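Local coordinates for bacteriocin immunity protein (Pseudomonas aeruginosa, PDB 6W0V) that binds the nuclease domain of its cognate bacteriocin, pyocin S8, and so probably protects the producing cell from the DNase activity of the toxin, at residues B[11-16]-B[59-64]; B[17-22]-B[32-37]; B[42-47]-B[69-74]. The protein carries 1 engineered substitution. One frame throughout, in Å; residues are numbered along the deposited sequence.

Interaction 1 of 3, residues B[11-16]-B[59-64]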
# COMPACT_ATOMS: atom_id res chain seq x y z
N GLU B 11 -21.05 -11.01 4.04
CA GLU B 11 -20.25 -11.36 2.84
C GLU B 11 -19.27 -10.22 2.57
O GLU B 11 -18.06 -10.47 2.46
CB GLU B 11 -21.21 -11.59 1.68
CG GLU B 11 -20.54 -11.89 0.35
CD GLU B 11 -21.56 -12.12 -0.75
OE1 GLU B 11 -21.16 -12.55 -1.84
OE2 GLU B 11 -22.76 -11.89 -0.49
N PHE B 12 -19.78 -9.00 2.52
CA PHE B 12 -18.97 -7.80 2.25
C PHE B 12 -18.00 -7.55 3.41
O PHE B 12 -16.82 -7.22 3.21
CB PHE B 12 -19.88 -6.61 2.06
CG PHE B 12 -19.19 -5.49 1.35
CD1 PHE B 12 -18.91 -5.58 0.00
CD2 PHE B 12 -18.78 -4.37 2.05
CE1 PHE B 12 -18.28 -4.54 -0.65
CE2 PHE B 12 -18.15 -3.33 1.40
CZ PHE B 12 -17.88 -3.42 0.05
N PHE B 13 -18.51 -7.71 4.63
CA PHE B 13 -17.72 -7.49 5.86
C PHE B 13 -16.54 -8.46 5.87
O PHE B 13 -15.43 -8.07 6.28
CB PHE B 13 -18.58 -7.70 7.10
CG PHE B 13 -17.76 -7.55 8.36
CD1 PHE B 13 -17.29 -6.31 8.73
CD2 PHE B 13 -17.41 -8.66 9.11
CE1 PHE B 13 -16.50 -6.17 9.87
CE2 PHE B 13 -16.63 -8.51 10.24
CZ PHE B 13 -16.18 -7.27 10.62
N SER B 14 -16.78 -9.69 5.43
CA SER B 14 -15.75 -10.75 5.30
C SER B 14 -14.63 -10.23 4.40
O SER B 14 -13.46 -10.38 4.80
CB SER B 14 -16.34 -12.01 4.76
OG SER B 14 -15.40 -13.07 4.81
N LEU B 15 -14.97 -9.64 3.24
CA LEU B 15 -13.97 -9.07 2.30
C LEU B 15 -13.11 -8.06 3.06
O LEU B 15 -11.88 -8.14 2.99
CB LEU B 15 -14.63 -8.36 1.13
CG LEU B 15 -15.21 -9.23 0.03
CD1 LEU B 15 -15.90 -8.36 -1.01
CD2 LEU B 15 -14.13 -10.09 -0.62
N ILE B 16 -13.76 -7.12 3.74
CA ILE B 16 -13.04 -6.04 4.44
C ILE B 16 -12.15 -6.68 5.49
O ILE B 16 -11.00 -6.27 5.61
CB ILE B 16 -14.02 -5.05 5.08
CG1 ILE B 16 -14.92 -4.40 4.04
CG2 ILE B 16 -13.25 -4.03 5.89
CD1 ILE B 16 -16.13 -3.71 4.63
N ASP B 59 -10.13 2.27 12.69
CA ASP B 59 -9.29 1.51 11.76
C ASP B 59 -9.60 0.03 11.97
O ASP B 59 -8.87 -0.63 12.70
CB ASP B 59 -7.84 1.87 12.00
CG ASP B 59 -6.96 1.28 10.95
OD1 ASP B 59 -7.51 0.76 9.96
OD2 ASP B 59 -5.76 1.34 11.14
N SER B 60 -10.71 -0.45 11.40
CA SER B 60 -11.19 -1.85 11.59
C SER B 60 -12.15 -2.24 10.48
O SER B 60 -12.61 -1.36 9.76
CB SER B 60 -11.82 -2.00 12.95
OG SER B 60 -12.97 -1.18 13.05
N PRO B 61 -12.42 -3.55 10.26
CA PRO B 61 -13.36 -4.00 9.24
C PRO B 61 -14.71 -3.34 9.56
O PRO B 61 -15.35 -2.87 8.67
CB PRO B 61 -13.31 -5.54 9.26
CG PRO B 61 -12.58 -5.90 10.55
CD PRO B 61 -11.77 -4.68 10.94
N GLU B 62 -15.02 -3.21 10.84
CA GLU B 62 -16.30 -2.59 11.25
C GLU B 62 -16.32 -1.11 10.85
O GLU B 62 -17.34 -0.67 10.34
CB GLU B 62 -16.53 -2.74 12.75
CG GLU B 62 -16.71 -4.18 13.15
CD GLU B 62 -15.43 -4.93 13.44
OE1 GLU B 62 -15.52 -6.13 13.76
OE2 GLU B 62 -14.34 -4.32 13.34
N GLY B 63 -15.22 -0.39 11.07
CA GLY B 63 -15.12 1.04 10.71
C GLY B 63 -15.26 1.20 9.22
O GLY B 63 -15.98 2.05 8.74
N VAL B 64 -14.55 0.37 8.47
CA VAL B 64 -14.64 0.44 6.99
C VAL B 64 -16.09 0.20 6.59
O VAL B 64 -16.61 0.95 5.78
CB VAL B 64 -13.72 -0.58 6.32
CG1 VAL B 64 -13.97 -0.60 4.82
CG2 VAL B 64 -12.26 -0.33 6.64

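Interaction 2 of 3, residues B[17-22]-B[32-37]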
# COMPACT_ATOMS: atom_id res chain seq x y z
N SER B 17 -12.71 -7.63 6.24
CA SER B 17 -12.00 -8.31 7.34
C SER B 17 -10.72 -8.93 6.79
O SER B 17 -9.69 -8.81 7.46
CB SER B 17 -12.86 -9.34 7.98
OG SER B 17 -12.16 -9.99 9.02
N GLU B 18 -10.78 -9.52 5.61
CA GLU B 18 -9.61 -10.15 4.96
C GLU B 18 -8.45 -9.15 4.95
O GLU B 18 -7.34 -9.55 5.27
CB GLU B 18 -9.91 -10.57 3.53
CG GLU B 18 -10.87 -11.74 3.44
CD GLU B 18 -11.03 -12.30 2.05
OE1 GLU B 18 -10.01 -12.49 1.38
OE2 GLU B 18 -12.17 -12.55 1.64
N LEU B 19 -8.71 -7.90 4.60
CA LEU B 19 -7.62 -6.89 4.48
C LEU B 19 -6.94 -6.68 5.83
O LEU B 19 -5.74 -6.40 5.84
CB LEU B 19 -8.18 -5.59 3.92
CG LEU B 19 -8.79 -5.72 2.53
CD1 LEU B 19 -9.32 -4.39 2.05
CD2 LEU B 19 -7.77 -6.28 1.54
N PHE B 20 -7.66 -6.79 6.94
CA PHE B 20 -7.07 -6.59 8.28
C PHE B 20 -6.41 -7.88 8.77
O PHE B 20 -5.43 -7.78 9.51
CB PHE B 20 -8.13 -6.15 9.28
CG PHE B 20 -8.63 -4.76 9.02
CD1 PHE B 20 -9.59 -4.52 8.05
CD2 PHE B 20 -8.12 -3.69 9.73
CE1 PHE B 20 -10.04 -3.23 7.81
CE2 PHE B 20 -8.58 -2.40 9.49
CZ PHE B 20 -9.54 -2.18 8.53
N ASN B 21 -6.96 -9.03 8.38
CA ASN B 21 -6.74 -10.31 9.11
C ASN B 21 -6.07 -11.37 8.24
O ASN B 21 -5.48 -12.28 8.83
CB ASN B 21 -8.06 -10.80 9.69
CG ASN B 21 -8.64 -9.78 10.65
OD1 ASN B 21 -7.93 -9.28 11.51
ND2 ASN B 21 -9.90 -9.44 10.48
N ARG B 22 -6.20 -11.30 6.91
CA ARG B 22 -5.73 -12.36 5.98
C ARG B 22 -4.35 -11.97 5.47
O ARG B 22 -4.10 -10.77 5.27
CB ARG B 22 -6.71 -12.58 4.82
CG ARG B 22 -6.10 -13.21 3.57
CD ARG B 22 -7.16 -13.45 2.51
NE ARG B 22 -6.68 -14.26 1.40
CZ ARG B 22 -7.34 -14.47 0.25
NH1 ARG B 22 -8.52 -13.93 0.03
NH2 ARG B 22 -6.79 -15.24 -0.68
N VAL B 32 -7.71 -7.76 -5.59
CA VAL B 32 -9.04 -8.30 -5.96
C VAL B 32 -9.98 -7.94 -4.82
O VAL B 32 -11.07 -7.46 -5.10
CB VAL B 32 -9.00 -9.82 -6.21
CG1 VAL B 32 -10.41 -10.39 -6.29
CG2 VAL B 32 -8.21 -10.15 -7.45
N VAL B 33 -9.54 -8.15 -3.58
CA VAL B 33 -10.40 -7.91 -2.39
C VAL B 33 -10.59 -6.40 -2.27
O VAL B 33 -11.72 -5.93 -2.14
CB VAL B 33 -9.79 -8.54 -1.14
CG1 VAL B 33 -10.54 -8.13 0.12
CG2 VAL B 33 -9.74 -10.04 -1.27
N VAL B 34 -9.51 -5.65 -2.29
CA VAL B 34 -9.59 -4.19 -2.10
C VAL B 34 -10.58 -3.63 -3.10
O VAL B 34 -11.46 -2.88 -2.71
CB VAL B 34 -8.22 -3.51 -2.26
CG1 VAL B 34 -8.37 -2.00 -2.39
CG2 VAL B 34 -7.29 -3.89 -1.12
N TYR B 35 -10.44 -3.99 -4.36
CA TYR B 35 -11.27 -3.39 -5.42
C TYR B 35 -12.67 -3.97 -5.40
O TYR B 35 -13.58 -3.23 -5.77
CB TYR B 35 -10.56 -3.46 -6.77
CG TYR B 35 -9.59 -2.33 -6.76
CD1 TYR B 35 -10.03 -1.03 -6.96
CD2 TYR B 35 -8.29 -2.51 -6.33
CE1 TYR B 35 -9.17 0.04 -6.86
CE2 TYR B 35 -7.41 -1.45 -6.24
CZ TYR B 35 -7.85 -0.17 -6.51
OH TYR B 35 -7.00 0.90 -6.41
N ALA B 36 -12.85 -5.20 -4.95
CA ALA B 36 -14.20 -5.76 -4.77
C ALA B 36 -14.91 -4.81 -3.81
O ALA B 36 -16.06 -4.41 -4.07
CB ALA B 36 -14.18 -7.17 -4.26
N ILE B 37 -14.20 -4.40 -2.77
CA ILE B 37 -14.78 -3.53 -1.72
C ILE B 37 -14.98 -2.14 -2.30
O ILE B 37 -16.08 -1.60 -2.23
CB ILE B 37 -13.88 -3.47 -0.48
CG1 ILE B 37 -13.80 -4.84 0.18
CG2 ILE B 37 -14.37 -2.39 0.47
CD1 ILE B 37 -12.65 -4.99 1.09

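Interaction 3 of 3, residues B[42-47]-B[69-74]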
# COMPACT_ATOMS: atom_id res chain seq x y z
N GLN B 42 -18.46 2.57 -3.85
CA GLN B 42 -18.69 3.86 -4.53
C GLN B 42 -18.47 5.00 -3.55
O GLN B 42 -19.13 6.04 -3.68
CB GLN B 42 -20.09 3.93 -5.11
CG GLN B 42 -20.34 2.88 -6.16
CD GLN B 42 -21.79 2.93 -6.52
OE1 GLN B 42 -22.62 2.36 -5.83
NE2 GLN B 42 -22.11 3.66 -7.58
N HIS B 43 -17.58 4.79 -2.60
CA HIS B 43 -17.20 5.85 -1.67
C HIS B 43 -16.27 6.79 -2.42
O HIS B 43 -15.34 6.32 -3.07
CB HIS B 43 -16.54 5.29 -0.43
CG HIS B 43 -16.50 6.30 0.64
ND1 HIS B 43 -15.75 7.44 0.56
CD2 HIS B 43 -17.22 6.39 1.78
CE1 HIS B 43 -15.96 8.17 1.63
NE2 HIS B 43 -16.86 7.54 2.40
N PRO B 44 -16.48 8.11 -2.36
CA PRO B 44 -15.62 9.05 -3.06
C PRO B 44 -14.15 8.93 -2.64
O PRO B 44 -13.30 9.29 -3.41
CB PRO B 44 -16.14 10.44 -2.69
CG PRO B 44 -17.08 10.20 -1.53
CD PRO B 44 -17.58 8.78 -1.66
N ASP B 45 -13.90 8.42 -1.44
CA ASP B 45 -12.53 8.35 -0.87
C ASP B 45 -11.89 7.04 -1.30
O ASP B 45 -10.70 6.85 -1.01
CB ASP B 45 -12.56 8.55 0.64
CG ASP B 45 -12.97 9.96 1.01
OD1 ASP B 45 -12.86 10.86 0.14
OD2 ASP B 45 -13.39 10.16 2.16
N GLY B 46 -12.63 6.19 -2.00
CA GLY B 46 -12.07 4.96 -2.57
C GLY B 46 -11.28 4.19 -1.53
O GLY B 46 -11.75 3.99 -0.41
N THR B 47 -10.05 3.83 -1.83
CA THR B 47 -9.27 2.94 -0.96
C THR B 47 -8.98 3.62 0.37
O THR B 47 -8.65 2.91 1.32
CB THR B 47 -7.98 2.51 -1.65
OG1 THR B 47 -7.30 3.70 -2.08
CG2 THR B 47 -8.24 1.61 -2.83
N LYS B 69 -21.23 1.97 4.58
CA LYS B 69 -22.69 1.94 4.76
C LYS B 69 -23.20 3.36 4.99
O LYS B 69 -24.22 3.70 4.42
CB LYS B 69 -23.01 1.06 5.94
CG LYS B 69 -22.88 -0.42 5.64
CD LYS B 69 -22.99 -1.25 6.87
CE LYS B 69 -24.30 -1.06 7.59
NZ LYS B 69 -24.28 -1.91 8.79
N GLU B 70 -22.52 4.12 5.82
CA GLU B 70 -23.02 5.46 6.18
C GLU B 70 -23.03 6.31 4.93
O GLU B 70 -23.99 7.03 4.68
CB GLU B 70 -22.17 6.14 7.24
CG GLU B 70 -22.42 5.56 8.59
CD GLU B 70 -21.81 6.41 9.68
OE1 GLU B 70 -20.90 7.20 9.37
OE2 GLU B 70 -22.24 6.27 10.81
N TRP B 71 -21.96 6.23 4.16
CA TRP B 71 -21.87 7.09 2.98
C TRP B 71 -22.98 6.72 2.00
O TRP B 71 -23.68 7.62 1.48
CB TRP B 71 -20.49 6.96 2.36
CG TRP B 71 -20.38 8.09 1.41
CD1 TRP B 71 -20.12 9.40 1.71
CD2 TRP B 71 -20.76 8.05 0.04
NE1 TRP B 71 -20.24 10.16 0.59
CE2 TRP B 71 -20.64 9.36 -0.45
CE3 TRP B 71 -21.15 7.01 -0.81
CZ2 TRP B 71 -20.91 9.68 -1.77
CZ3 TRP B 71 -21.40 7.33 -2.13
CH2 TRP B 71 -21.29 8.64 -2.59
N ARG B 72 -23.16 5.44 1.76
CA ARG B 72 -24.18 4.96 0.79
C ARG B 72 -25.56 5.33 1.31
O ARG B 72 -26.34 5.86 0.53
CB ARG B 72 -24.04 3.46 0.62
CG ARG B 72 -22.75 3.12 -0.09
CD ARG B 72 -22.59 1.65 -0.30
NE ARG B 72 -23.62 1.21 -1.21
CZ ARG B 72 -23.60 1.37 -2.53
NH1 ARG B 72 -22.55 1.92 -3.13
NH2 ARG B 72 -24.62 0.93 -3.24
N ALA B 73 -25.80 5.08 2.59
CA ALA B 73 -27.13 5.32 3.18
C ALA B 73 -27.45 6.81 3.11
O ALA B 73 -28.62 7.13 2.96
CB ALA B 73 -27.18 4.79 4.58
N ALA B 74 -26.45 7.69 3.22
CA ALA B 74 -26.66 9.15 3.24
C ALA B 74 -26.73 9.70 1.82
O ALA B 74 -27.13 10.85 1.65
CB ALA B 74 -25.56 9.82 4.02
O HOH W 1 -24.86 1.20 -5.95

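Interaction 1 of 3, residues B[11-16]-B[59-64]
Helices 9-21 and 61-74 of the four-helix immunity-protein fold meet here, the first helix packing against the N-terminal turn of the last. The contact is apolar and rests on F13, I16, P61 and V64. I16 points its CB at the other helix, and its two branches part from there. CG2 lies anti to the backbone N and enters the angle between P61 and V64. I16 CG2 sits 3.4 Å from P61 CA, a tight approach for two carbons, and 3.5 Å from V64 CB. I16 CG1 stands beside the backbone N and passes V64 CG1 at 4.0 Å. The extended chain then carries I16 CD1 to within 3.8 Å of V64 CG1, the same methyl. I16 and V64 lie alongside each other and run opposite ways. Both are buried, and L65 of the last helix and I37 of helix 27-41 also touch I16.

F13, partly exposed, makes the other half of the contact. Its CG is anti to the backbone N (chi1 177°), which swings the ring across to P61. Ring and proline cross obliquely, with F13 CE1 3.3 Å from P61 CB. E62 starts away from F13, but its chain bends at chi2 (87°) and brings the carboxylate back to the ring edge. The two planes are 52° apart.

S60 is the N-cap of helix 61-74, and its OG accepts a bond from G63 N. That serine oxygen is also hydrogen-bonded to E58. Next to it, D59 OD2 is hydrogen-bonded to the backbone N of K68 of the pyocin S8 chain. At the ring edge, E62 OE1 lies 3.4 Å from F13 CZ, near the ring plane.

Interaction 2 of 3, residues B[17-22]-B[32-37]
E18 O is held by two backbone donors, N21 N and R22 N, where helix 9-21 comes to its end. The shorter bond, R22 N to E18 O, is 2.7 Å. The side chains of the same two residues, E18 and R22, form a salt bridge. R22 NH1 reaches E18 OE1 at a very short 2.5 Å. The carboxylate oxygen uses its syn lone pair and lies in the guanidinium plane, only 1° out of it. R22 NH2 has a second acidic partner in E29, so the guanidinium is held by two carboxylates. N21 ND2 donates to S17 OG, one turn earlier, from within its own amide plane.

Across the contact, segments 17-21 and 32-37, on the first two helices of the immunity-protein fold, run roughly antiparallel at 143°, their axes 10.0 Å apart at closest approach. L19 carries the packing. Its CG is anti to the carbonyl carbon (chi1 -61°), and the two methyls diverge. L19 CD2 lies between two valines, 3.6 Å from V33 CG1 and 3.6 Å from V34 CG2. L19 runs alongside V33, pointing the opposite way, and crosses V34 at about a right angle. L19 CD1 meets I37 CD1 tip to tip at 3.5 Å and still touches V34 CG2. I50 of helix 48-51 touches both L19 and I37. T69 of the pyocin S8 chain packs on L19, and F81 of that chain packs on V34. V33 CG2 lies 3.6 Å from E18 OE1, the salt-bridge oxygen.

Interaction 3 of 3, residues B[42-47]-B[69-74]
R72 NH1 donates to Q42 OE1 at 2.7 Å, almost straight at 175°. The bond falls on a lone pair in the carbonyl plane, and the oxygen lies in the guanidinium plane. Amide and guanidinium planes are turned 34° apart. A water bridges the same pair, donating to Q42 OE1 at 2.5 Å and accepting from R72 NH2. So Q42 OE1 takes two donors. The R72 chain bends at chi3, which turns its end toward the loop. Its NH1 also bonds A41 O, at the end of helix 27-41, and NH2 bonds P78 O.

The aromatic contacts centre on W71. P44 CD sits over the middle of the six-membered ring of W71 in a CH-pi contact, 3.5 Å from the centroid. H43 approaches the five-membered ring of W71 obliquely, with centroids 4.4 Å apart and planes at 48°. H43 CD2 comes to 3.4 Å from W71 CB. W71 CG is anti to the backbone N, and this brings the indole toward the loop.

The loop contains a type I beta turn from H43 to G46, closed by G46 N to H43 O. D45 N also donates to H43 ND1, within the plane of the imidazole, at 2.9 Å. This bond helps fix the rotation of the ring that meets W71. The loop also faces the toxin: P44 O and T47 OG1 are hydrogen-bonded to K84 and Q87 of the pyocin S8 chain.

The contact is at the surface. It ties the connection between helices 27-41 and 48-51 to the C-terminal part of helix 61-74, and L77 beyond that helix packs on both W71 and R72.

From the N terminus, helix 9-21 enters first and serves two contacts. Its 11-16 part opens interaction 1, which closes only at 59-64, at the start of the last helix. Its 17-22 part opens interaction 2, which closes soon after on helix 27-41 and is nested inside that larger loop. The two touch, with L15 O against V33 CG1 and F20 against S60 and D59. Interaction 3 opens at 42-47 and closes at 69-74. It follows interaction 2 in series and crosses interaction 1, with which it shares helix 61-74. Interactions 2 and 3 lie on opposite sides of the chain's centre, yet V34 and Y35 touch T47.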